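Local coordinates for trilobed Protease (Pyrococcus furiosus, PDB 2GOP), which probably hydrolyses peptide bonds as an archaeal protease, of which this is the seven-bladed beta-propeller domain, at residues S18-K23 with V314-T319; K23-A28 with V309-V314; K198-Y203 with S218-D223. All coordinates share one frame; numbering follows the deposited sequence. Where two conformers were deposited one is given.

From the N terminus, strand 16-23 and the hairpin leading into strand 26-35 begin the first four-stranded blade of the propeller. Their partners follow some 280 to 290 residues later, around and on strand 313-318 of the last blade. Contact 1 therefore closes the longest loop and contact 2 is nested just inside it; the two touch one another, share Lys23 and Val314, and together join the first blade to the last. Contact 3 is nested within both. It closes a short loop between strand 200-206 and strand 219-224, joining two consecutive blades on the opposite side of the chain's centre.

Contact 1 of 3, residues S18-K23 with V314-T319; sequences SDPRTK and VYLKET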
loop_
_atom_site.group_PDB
_atom_site.type_symbol
_atom_site.label_atom_id
_atom_site.label_comp_id
_atom_site.label_asym_id
_atom_site.label_seq_id
_atom_site.Cartn_x
_atom_site.Cartn_y
_atom_site.Cartn_z
ATOM N N SER A 18 -0.326 16.351 13.698
ATOM C CA SER A 18 -0.744 15.649 12.490
ATOM C C SER A 18 -1.917 16.348 11.831
ATOM O O SER A 18 -2.596 17.165 12.446
ATOM C CB SER A 18 -1.107 14.188 12.797
ATOM O OG SER A 18 -2.112 14.088 13.792
ATOM N N ASP A 19 -2.112 16.032 10.556
ATOM C CA ASP A 19 -3.300 16.416 9.809
ATOM C C ASP A 19 -3.566 17.928 9.770
ATOM O O ASP A 19 -4.619 18.404 10.253
ATOM C CB ASP A 19 -4.514 15.671 10.363
ATOM C CG ASP A 19 -5.644 15.557 9.355
ATOM O OD1 ASP A 19 -5.485 16.042 8.208
ATOM O OD2 ASP A 19 -6.693 14.977 9.718
ATOM N N PRO A 20 -2.655 18.684 9.135
ATOM C CA PRO A 20 -2.819 20.146 9.031
ATOM C C PRO A 20 -3.926 20.512 8.055
ATOM O O PRO A 20 -4.065 19.891 7.005
ATOM C CB PRO A 20 -1.474 20.616 8.487
ATOM C CG PRO A 20 -0.962 19.453 7.711
ATOM C CD PRO A 20 -1.444 18.220 8.441
ATOM N N ARG A 21 -4.705 21.519 8.420
ATOM C CA ARG A 21 -5.839 21.955 7.641
ATOM C C ARG A 21 -5.918 23.465 7.644
ATOM O O ARG A 21 -5.526 24.118 8.618
ATOM C CB ARG A 21 -7.128 21.402 8.249
ATOM C CG ARG A 21 -7.213 19.887 8.223
ATOM C CD ARG A 21 -7.642 19.414 6.876
ATOM N NE ARG A 21 -7.208 18.050 6.627
ATOM C CZ ARG A 21 -7.614 17.313 5.600
ATOM N NH1 ARG A 21 -8.468 17.804 4.705
ATOM N NH2 ARG A 21 -7.166 16.068 5.479
ATOM N N THR A 22 -6.460 24.016 6.568
ATOM C CA THR A 22 -6.697 25.450 6.504
ATOM C C THR A 22 -7.926 25.818 5.656
ATOM O O THR A 22 -8.191 25.209 4.621
ATOM C CB THR A 22 -5.449 26.189 5.969
ATOM O OG1 THR A 22 -5.626 27.605 6.126
ATOM C CG2 THR A 22 -5.199 25.843 4.497
ATOM N N LYS A 23 -8.680 26.799 6.143
ATOM C CA LYS A 23 -9.733 27.463 5.376
ATOM C C LYS A 23 -9.720 28.915 5.789
ATOM O O LYS A 23 -9.694 29.215 6.980
ATOM C CB LYS A 23 -11.114 26.885 5.680
ATOM C CG LYS A 23 -11.326 25.455 5.227
ATOM C CD LYS A 23 -11.278 25.308 3.718
ATOM C CE LYS A 23 -11.605 23.879 3.312
ATOM N NZ LYS A 23 -11.569 23.663 1.841
ATOM N N VAL A 314 -0.541 25.649 4.204
ATOM C CA VAL A 314 -0.149 25.210 5.547
ATOM C C VAL A 314 0.442 23.814 5.456
ATOM O O VAL A 314 -0.021 22.982 4.677
ATOM C CB VAL A 314 -1.350 25.198 6.542
ATOM C CG1 VAL A 314 -2.257 23.985 6.315
ATOM C CG2 VAL A 314 -0.855 25.221 7.983
ATOM N N TYR A 315 1.471 23.555 6.245
ATOM C CA TYR A 315 2.081 22.235 6.231
ATOM C C TYR A 315 2.789 21.937 7.532
ATOM O O TYR A 315 3.157 22.857 8.285
ATOM C CB TYR A 315 3.046 22.095 5.043
ATOM C CG TYR A 315 4.057 23.229 4.898
ATOM C CD1 TYR A 315 5.260 23.226 5.601
ATOM C CD2 TYR A 315 3.815 24.284 4.031
ATOM C CE1 TYR A 315 6.189 24.258 5.446
ATOM C CE2 TYR A 315 4.735 25.315 3.865
ATOM C CZ TYR A 315 5.910 25.300 4.578
ATOM O OH TYR A 315 6.792 26.338 4.407
ATOM N N LEU A 316 2.927 20.641 7.800
ATOM C CA LEU A 316 3.824 20.148 8.830
ATOM C C LEU A 316 5.201 19.866 8.212
ATOM O O LEU A 316 5.298 19.192 7.176
ATOM C CB LEU A 316 3.256 18.876 9.475
ATOM C CG LEU A 316 1.989 19.030 10.323
ATOM C CD1 LEU A 316 1.505 17.663 10.826
ATOM C CD2 LEU A 316 2.242 19.968 11.509
ATOM N N LYS A 317 6.253 20.371 8.853
ATOM C CA LYS A 317 7.628 20.153 8.415
ATOM C C LYS A 317 8.496 19.564 9.536
ATOM O O LYS A 317 8.623 20.159 10.608
ATOM C CB LYS A 317 8.250 21.471 7.942
ATOM C CG LYS A 317 9.737 21.369 7.609
ATOM C CD LYS A 317 10.247 22.582 6.849
ATOM C CE LYS A 317 10.198 23.840 7.673
ATOM N NZ LYS A 317 11.070 24.921 7.103
ATOM N N GLU A 318 9.109 18.415 9.253
ATOM C CA GLU A 318 10.005 17.739 10.173
ATOM C C GLU A 318 11.439 17.766 9.645
ATOM O O GLU A 318 11.664 17.765 8.437
ATOM C CB GLU A 318 9.548 16.296 10.357
ATOM C CG GLU A 318 10.278 15.541 11.442
ATOM C CD GLU A 318 9.421 14.477 12.060
ATOM O OE1 GLU A 318 8.430 14.840 12.728
ATOM O OE2 GLU A 318 9.738 13.281 11.886
ATOM N N THR A 319 12.404 17.799 10.561
ATOM C CA THR A 319 13.826 17.730 10.217
ATOM C C THR A 319 14.543 16.671 11.069
ATOM O O THR A 319 13.957 16.068 11.976
ATOM C CB THR A 319 14.537 19.084 10.444
ATOM O OG1 THR A 319 14.598 19.365 11.844
ATOM C CG2 THR A 319 13.815 20.213 9.732
#
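Pro20 lays its ring against Val314 and Leu316. Its CB faces Val314 CG1. The next atom, Pro20 CG, stands 4.0 Å from Leu316 CG and close to Leu316 N; Pro20 CD completes the ring 3.8 Å from Leu316 CD1. That same methyl runs on to the backbone of the neighbouring strand, where Leu316 CD1 comes within 3.4 Å of Ser18 CA, a tight fit. Farther along, Thr22 and Val314 lie alongside each other, pointing opposite ways; Val314 CG1, between the backbone N and the carbonyl carbon (chi1 77°), is 3.9 Å from both Thr22 CB and CG2. Val314 was modelled in two conformers; one is described. Leu326 of strand 325-329 packs on Pro20 and Val314 as well. Charge is kept on the far side of strand 18-23: Arg21 NE and NH2 grip the single oxygen OD1 of Asp19 side-on, in the guanidinium plane, while Asp19 OD2 pairs with Arg65. The two strands run nearly antiparallel (160°), yet no hydrogen bond joins them. The first and last blades thus meet here through apolar side chains, as expected of an open Velcro propeller, without a shared sheet.

Contact 2 of 3, residues K23-A28 with V309-V314; sequences KGELVA and VDEIVV
The carboxylates of Asp310 and Glu311 reach from one hairpin turn to another. Lys23 CD sits over one face of the Asp310 carboxylate, 4.1 Å from Asp310 CG, whereas the amide of Gly24 comes to the anti lone pair of OD2. Over a face of the Glu311 carboxylate lies Gly24 CA, 3.7 Å from Glu311 CD. The setting is a pair of beta-hairpin turns on the first and last blades of the propeller, side by side at the open Velcro seam. Residues Lys23 to Leu26 form a type II' turn with Gly24 at its second position, where the positive phi of 58° suits a residue without a side chain; Leu26 N bonds back to Lys23 O, and Lys23 N to Leu26 O. On the other side, Asp310 N bonds to Ile312 O.

Asp310 CG is anti to the backbone N (chi1 -175°), which carries the carboxylate across toward the turn. Lys23 crosses it at about a right angle, its chain bent at chi2, but its ammonium remains 4.8 Å from Asp310 OD1, too far for a direct salt bridge; Lys23 NZ instead donates to a water that also lies close to Val309 O. A second water donates to Gly24 O and accepts from Glu311 N, bridging the two backbones. Deeper in the seam the polar links give way to valines, and Val27 CG1 packs 4.1 Å from Val314 CG2, with Leu326 also touching Val27. The one direct hydrogen bond across the contact runs from Gly24 N to Asp310 OD2, 2.7 Å long and nearly straight at 175°.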
loop_
_atom_site.group_PDB
_atom_site.type_symbol
_atom_site.label_atom_id
_atom_site.label_comp_id
_atom_site.label_asym_id
_atom_site.label_seq_id
_atom_site.Cartn_x
_atom_site.Cartn_y
_atom_site.Cartn_z
ATOM N N LYS A 23 -8.680 26.799 6.143
ATOM C CA LYS A 23 -9.733 27.463 5.376
ATOM C C LYS A 23 -9.720 28.915 5.789
ATOM O O LYS A 23 -9.694 29.215 6.980
ATOM C CB LYS A 23 -11.114 26.885 5.680
ATOM C CG LYS A 23 -11.326 25.455 5.227
ATOM C CD LYS A 23 -11.278 25.308 3.718
ATOM C CE LYS A 23 -11.605 23.879 3.312
ATOM N NZ LYS A 23 -11.569 23.663 1.841
ATOM N N GLY A 24 -9.727 29.816 4.814
ATOM C CA GLY A 24 -9.727 31.236 5.097
ATOM C C GLY A 24 -8.536 31.641 5.940
ATOM O O GLY A 24 -7.396 31.413 5.555
ATOM N N GLU A 25 -8.807 32.244 7.093
ATOM C CA GLU A 25 -7.754 32.688 8.005
ATOM C C GLU A 25 -7.622 31.742 9.202
ATOM O O GLU A 25 -6.958 32.064 10.191
ATOM C CB GLU A 25 -8.027 34.125 8.470
ATOM C CG GLU A 25 -7.878 35.174 7.358
ATOM C CD GLU A 25 -6.485 35.791 7.290
ATOM O OE1 GLU A 25 -5.480 35.065 7.475
ATOM O OE2 GLU A 25 -6.396 37.010 7.042
ATOM N N LEU A 26 -8.244 30.572 9.096
ATOM C CA LEU A 26 -8.132 29.533 10.119
ATOM C C LEU A 26 -7.188 28.421 9.686
ATOM O O LEU A 26 -7.177 28.008 8.522
ATOM C CB LEU A 26 -9.503 28.921 10.427
ATOM C CG LEU A 26 -10.510 29.830 11.139
ATOM C CD1 LEU A 26 -11.805 29.078 11.399
ATOM C CD2 LEU A 26 -9.938 30.385 12.443
ATOM N N VAL A 27 -6.395 27.942 10.638
ATOM C CA VAL A 27 -5.678 26.688 10.479
ATOM C C VAL A 27 -6.122 25.783 11.619
ATOM O O VAL A 27 -6.513 26.266 12.685
ATOM C CB VAL A 27 -4.144 26.876 10.492
ATOM C CG1 VAL A 27 -3.727 27.831 9.382
ATOM C CG2 VAL A 27 -3.663 27.383 11.840
ATOM N N ALA A 28 -6.102 24.477 11.376
ATOM C CA ALA A 28 -6.325 23.496 12.431
ATOM C C ALA A 28 -5.410 22.301 12.239
ATOM O O ALA A 28 -4.895 22.051 11.137
ATOM C CB ALA A 28 -7.785 23.038 12.472
ATOM N N VAL A 309 -4.181 23.633 1.517
ATOM C CA VAL A 309 -4.160 24.939 0.857
ATOM C C VAL A 309 -5.578 25.494 0.676
ATOM O O VAL A 309 -6.495 24.779 0.275
ATOM C CB VAL A 309 -3.426 24.865 -0.510
ATOM C CG1 VAL A 309 -3.967 23.709 -1.364
ATOM C CG2 VAL A 309 -3.538 26.181 -1.259
ATOM N N ASP A 310 -5.751 26.768 1.012
ATOM C CA ASP A 310 -6.967 27.497 0.658
ATOM C C ASP A 310 -6.531 28.902 0.234
ATOM O O ASP A 310 -6.059 29.067 -0.892
ATOM C CB ASP A 310 -7.987 27.470 1.811
ATOM C CG ASP A 310 -9.323 28.122 1.446
ATOM O OD1 ASP A 310 -9.856 27.859 0.349
ATOM O OD2 ASP A 310 -9.846 28.897 2.272
ATOM N N GLU A 311 -6.635 29.896 1.113
ATOM C CA GLU A 311 -6.104 31.231 0.812
ATOM C C GLU A 311 -4.599 31.252 1.026
ATOM O O GLU A 311 -3.872 32.007 0.371
ATOM C CB GLU A 311 -6.761 32.295 1.696
ATOM C CG GLU A 311 -8.216 32.560 1.347
ATOM C CD GLU A 311 -8.889 33.509 2.320
ATOM O OE1 GLU A 311 -10.087 33.809 2.115
ATOM O OE2 GLU A 311 -8.225 33.946 3.292
ATOM N N ILE A 312 -4.161 30.393 1.944
ATOM C CA ILE A 312 -2.779 30.267 2.367
ATOM C C ILE A 312 -2.379 28.791 2.263
ATOM O O ILE A 312 -3.239 27.922 2.237
ATOM C CB ILE A 312 -2.649 30.774 3.836
ATOM C CG1 ILE A 312 -1.392 31.619 4.009
ATOM C CG2 ILE A 312 -2.750 29.631 4.860
ATOM C CD1 ILE A 312 -1.616 33.065 3.577
ATOM N N VAL A 313 -1.084 28.504 2.184
ATOM C CA VAL A 313 -0.616 27.116 2.270
ATOM C C VAL A 313 -0.176 26.827 3.698
ATOM O O VAL A 313 0.466 27.662 4.316
ATOM C CB VAL A 313 0.561 26.813 1.317
ATOM C CG1 VAL A 313 0.978 25.337 1.460
ATOM C CG2 VAL A 313 0.185 27.137 -0.123
ATOM N N VAL A 314 -0.541 25.649 4.204
ATOM C CA VAL A 314 -0.149 25.210 5.547
ATOM C C VAL A 314 0.442 23.814 5.456
ATOM O O VAL A 314 -0.021 22.982 4.677
ATOM C CB VAL A 314 -1.350 25.198 6.542
ATOM C CG1 VAL A 314 -2.257 23.985 6.315
ATOM C CG2 VAL A 314 -0.855 25.221 7.983
HETATM O O HOH W 1 -8.615 23.891 2.249
HETATM O O HOH W 2 -6.231 29.615 4.021
#

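Contact 3 of 3, residues K198-Y203 with S218-D223; sequences KFWDIY and SFYAVD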
loop_
_atom_site.group_PDB
_atom_site.type_symbol
_atom_site.label_atom_id
_atom_site.label_comp_id
_atom_site.label_asym_id
_atom_site.label_seq_id
_atom_site.Cartn_x
_atom_site.Cartn_y
_atom_site.Cartn_z
ATOM N N LYS A 198 -2.806 -2.650 -10.379
ATOM C CA LYS A 198 -4.129 -2.307 -9.852
ATOM C C LYS A 198 -4.875 -1.369 -10.798
ATOM O O LYS A 198 -4.322 -0.364 -11.249
ATOM C CB LYS A 198 -4.021 -1.702 -8.450
ATOM C CG LYS A 198 -3.550 -2.713 -7.401
ATOM C CD LYS A 198 -4.021 -2.360 -5.993
ATOM C CE LYS A 198 -3.659 -3.467 -4.997
ATOM N NZ LYS A 198 -4.239 -3.239 -3.635
ATOM N N PHE A 199 -6.122 -1.721 -11.109
ATOM C CA PHE A 199 -6.964 -0.925 -11.992
ATOM C C PHE A 199 -8.228 -0.487 -11.285
ATOM O O PHE A 199 -8.683 -1.128 -10.337
ATOM C CB PHE A 199 -7.329 -1.700 -13.250
ATOM C CG PHE A 199 -6.181 -1.897 -14.190
ATOM C CD1 PHE A 199 -5.818 -0.895 -15.074
ATOM C CD2 PHE A 199 -5.463 -3.085 -14.191
ATOM C CE1 PHE A 199 -4.752 -1.069 -15.948
ATOM C CE2 PHE A 199 -4.399 -3.275 -15.063
ATOM C CZ PHE A 199 -4.043 -2.262 -15.945
ATOM N N TRP A 200 -8.787 0.611 -11.776
ATOM C CA TRP A 200 -9.962 1.231 -11.198
ATOM C C TRP A 200 -10.998 1.507 -12.263
ATOM O O TRP A 200 -10.657 1.742 -13.420
ATOM C CB TRP A 200 -9.562 2.550 -10.547
ATOM C CG TRP A 200 -8.461 2.350 -9.585
ATOM C CD1 TRP A 200 -7.117 2.305 -9.859
ATOM C CD2 TRP A 200 -8.600 2.107 -8.202
ATOM N NE1 TRP A 200 -6.417 2.070 -8.710
ATOM C CE2 TRP A 200 -7.307 1.947 -7.675
ATOM C CE3 TRP A 200 -9.696 2.027 -7.345
ATOM C CZ2 TRP A 200 -7.081 1.706 -6.330
ATOM C CZ3 TRP A 200 -9.475 1.785 -6.011
ATOM C CH2 TRP A 200 -8.181 1.628 -5.510
ATOM N N ASP A 201 -12.262 1.444 -11.862
ATOM C CA ASP A 201 -13.348 2.089 -12.591
ATOM C C ASP A 201 -13.695 3.351 -11.813
ATOM O O ASP A 201 -13.657 3.349 -10.588
ATOM C CB ASP A 201 -14.570 1.182 -12.676
ATOM C CG ASP A 201 -14.302 -0.097 -13.443
ATOM O OD1 ASP A 201 -13.425 -0.100 -14.332
ATOM O OD2 ASP A 201 -14.974 -1.101 -13.148
ATOM N N ILE A 202 -13.995 4.433 -12.517
ATOM C CA ILE A 202 -14.340 5.704 -11.862
ATOM C C ILE A 202 -15.689 6.188 -12.371
ATOM O O ILE A 202 -15.882 6.354 -13.576
ATOM C CB ILE A 202 -13.300 6.801 -12.108
ATOM C CG1 ILE A 202 -11.904 6.333 -11.665
ATOM C CG2 ILE A 202 -13.720 8.100 -11.375
ATOM C CD1 ILE A 202 -10.772 7.224 -12.150
ATOM N N TYR A 203 -16.609 6.405 -11.432
ATOM C CA TYR A 203 -17.968 6.841 -11.723
ATOM C C TYR A 203 -18.175 8.240 -11.199
ATOM O O TYR A 203 -17.428 8.713 -10.346
ATOM C CB TYR A 203 -18.981 5.924 -11.035
ATOM C CG TYR A 203 -18.903 4.491 -11.482
ATOM C CD1 TYR A 203 -17.993 3.610 -10.904
ATOM C CD2 TYR A 203 -19.748 4.011 -12.472
ATOM C CE1 TYR A 203 -17.917 2.282 -11.328
ATOM C CE2 TYR A 203 -19.695 2.692 -12.892
ATOM C CZ TYR A 203 -18.780 1.832 -12.319
ATOM O OH TYR A 203 -18.739 0.529 -12.742
ATOM N N SER A 218 -5.467 2.822 -14.540
ATOM C CA SER A 218 -4.504 2.629 -13.460
ATOM C C SER A 218 -4.332 3.885 -12.599
ATOM O O SER A 218 -3.267 4.126 -12.042
ATOM C CB SER A 218 -3.159 2.180 -14.037
ATOM O OG SER A 218 -2.806 2.969 -15.160
ATOM N N PHE A 219 -5.384 4.675 -12.466
ATOM C CA PHE A 219 -5.349 5.825 -11.561
ATOM C C PHE A 219 -6.702 6.012 -10.929
ATOM O O PHE A 219 -7.667 5.387 -11.332
ATOM C CB PHE A 219 -4.912 7.104 -12.293
ATOM C CG PHE A 219 -5.627 7.331 -13.600
ATOM C CD1 PHE A 219 -6.959 7.742 -13.627
ATOM C CD2 PHE A 219 -4.964 7.128 -14.815
ATOM C CE1 PHE A 219 -7.623 7.933 -14.841
ATOM C CE2 PHE A 219 -5.614 7.322 -16.022
ATOM C CZ PHE A 219 -6.948 7.718 -16.036
ATOM N N TYR A 220 -6.759 6.874 -9.922
ATOM C CA TYR A 220 -8.000 7.159 -9.251
ATOM C C TYR A 220 -8.027 8.626 -8.824
ATOM O O TYR A 220 -6.991 9.275 -8.714
ATOM C CB TYR A 220 -8.194 6.200 -8.075
ATOM C CG TYR A 220 -7.086 6.220 -7.077
ATOM C CD1 TYR A 220 -7.112 7.110 -6.007
ATOM C CD2 TYR A 220 -6.006 5.346 -7.191
ATOM C CE1 TYR A 220 -6.076 7.136 -5.071
ATOM C CE2 TYR A 220 -4.975 5.366 -6.274
ATOM C CZ TYR A 220 -5.016 6.264 -5.213
ATOM O OH TYR A 220 -4.001 6.282 -4.287
ATOM N N ALA A 221 -9.231 9.150 -8.642
ATOM C CA ALA A 221 -9.435 10.562 -8.368
ATOM C C ALA A 221 -9.099 10.863 -6.914
ATOM O O ALA A 221 -9.588 10.177 -6.005
ATOM C CB ALA A 221 -10.909 10.946 -8.693
ATOM N N VAL A 222 -8.259 11.876 -6.696
ATOM C CA VAL A 222 -7.854 12.261 -5.341
ATOM C C VAL A 222 -8.344 13.641 -4.907
ATOM O O VAL A 222 -8.359 13.915 -3.718
ATOM C CB VAL A 222 -6.319 12.178 -5.136
ATOM C CG1 VAL A 222 -5.861 10.721 -5.140
ATOM C CG2 VAL A 222 -5.568 13.013 -6.193
ATOM N N ASP A 223 -8.726 14.508 -5.848
ATOM C CA ASP A 223 -9.186 15.861 -5.509
ATOM C C ASP A 223 -9.862 16.509 -6.698
ATOM O O ASP A 223 -9.688 16.069 -7.820
ATOM C CB ASP A 223 -8.001 16.737 -5.065
ATOM C CG ASP A 223 -8.421 17.923 -4.217
ATOM O OD1 ASP A 223 -9.612 17.996 -3.819
ATOM O OD2 ASP A 223 -7.553 18.790 -3.954
#
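Trp200 lies beside Tyr220, the two side chains pointing the same way, with its indole overlapped by the tyrosine's CB and CD2. Tyr220 CB sits over the face of the five-membered ring, 4.2 Å from its centroid and 12° off the normal, a CH-pi contact. Tyr220 CD2 rides over the same indole offset toward the rim, 3.6 Å from Trp200 NE1. The six-membered ring of Trp200 and the Tyr220 ring are oblique, their planes 53° apart. Ile202 packs farther along the strand: with CD1 anti to CA (chi2 167°), that methyl reaches Phe219 CD1 at 4.1 Å and also packs near Tyr220 CA. The carbonyl Phe219 O has Trp200 CD1 at 3.5 Å and Ile202 CD1 at 3.7 Å, and is buried with no hydrogen-bonding partner in the model. Toward the start of strand 219-223, Ser218 CB lies near both Lys198 O and Phe199 CE1, while its OG bonds to Lys234 O. Without any hydrogen bond across it, the interface joins the third strand of one blade to the first strand of the next, the face-to-face blade packing of a beta-propeller.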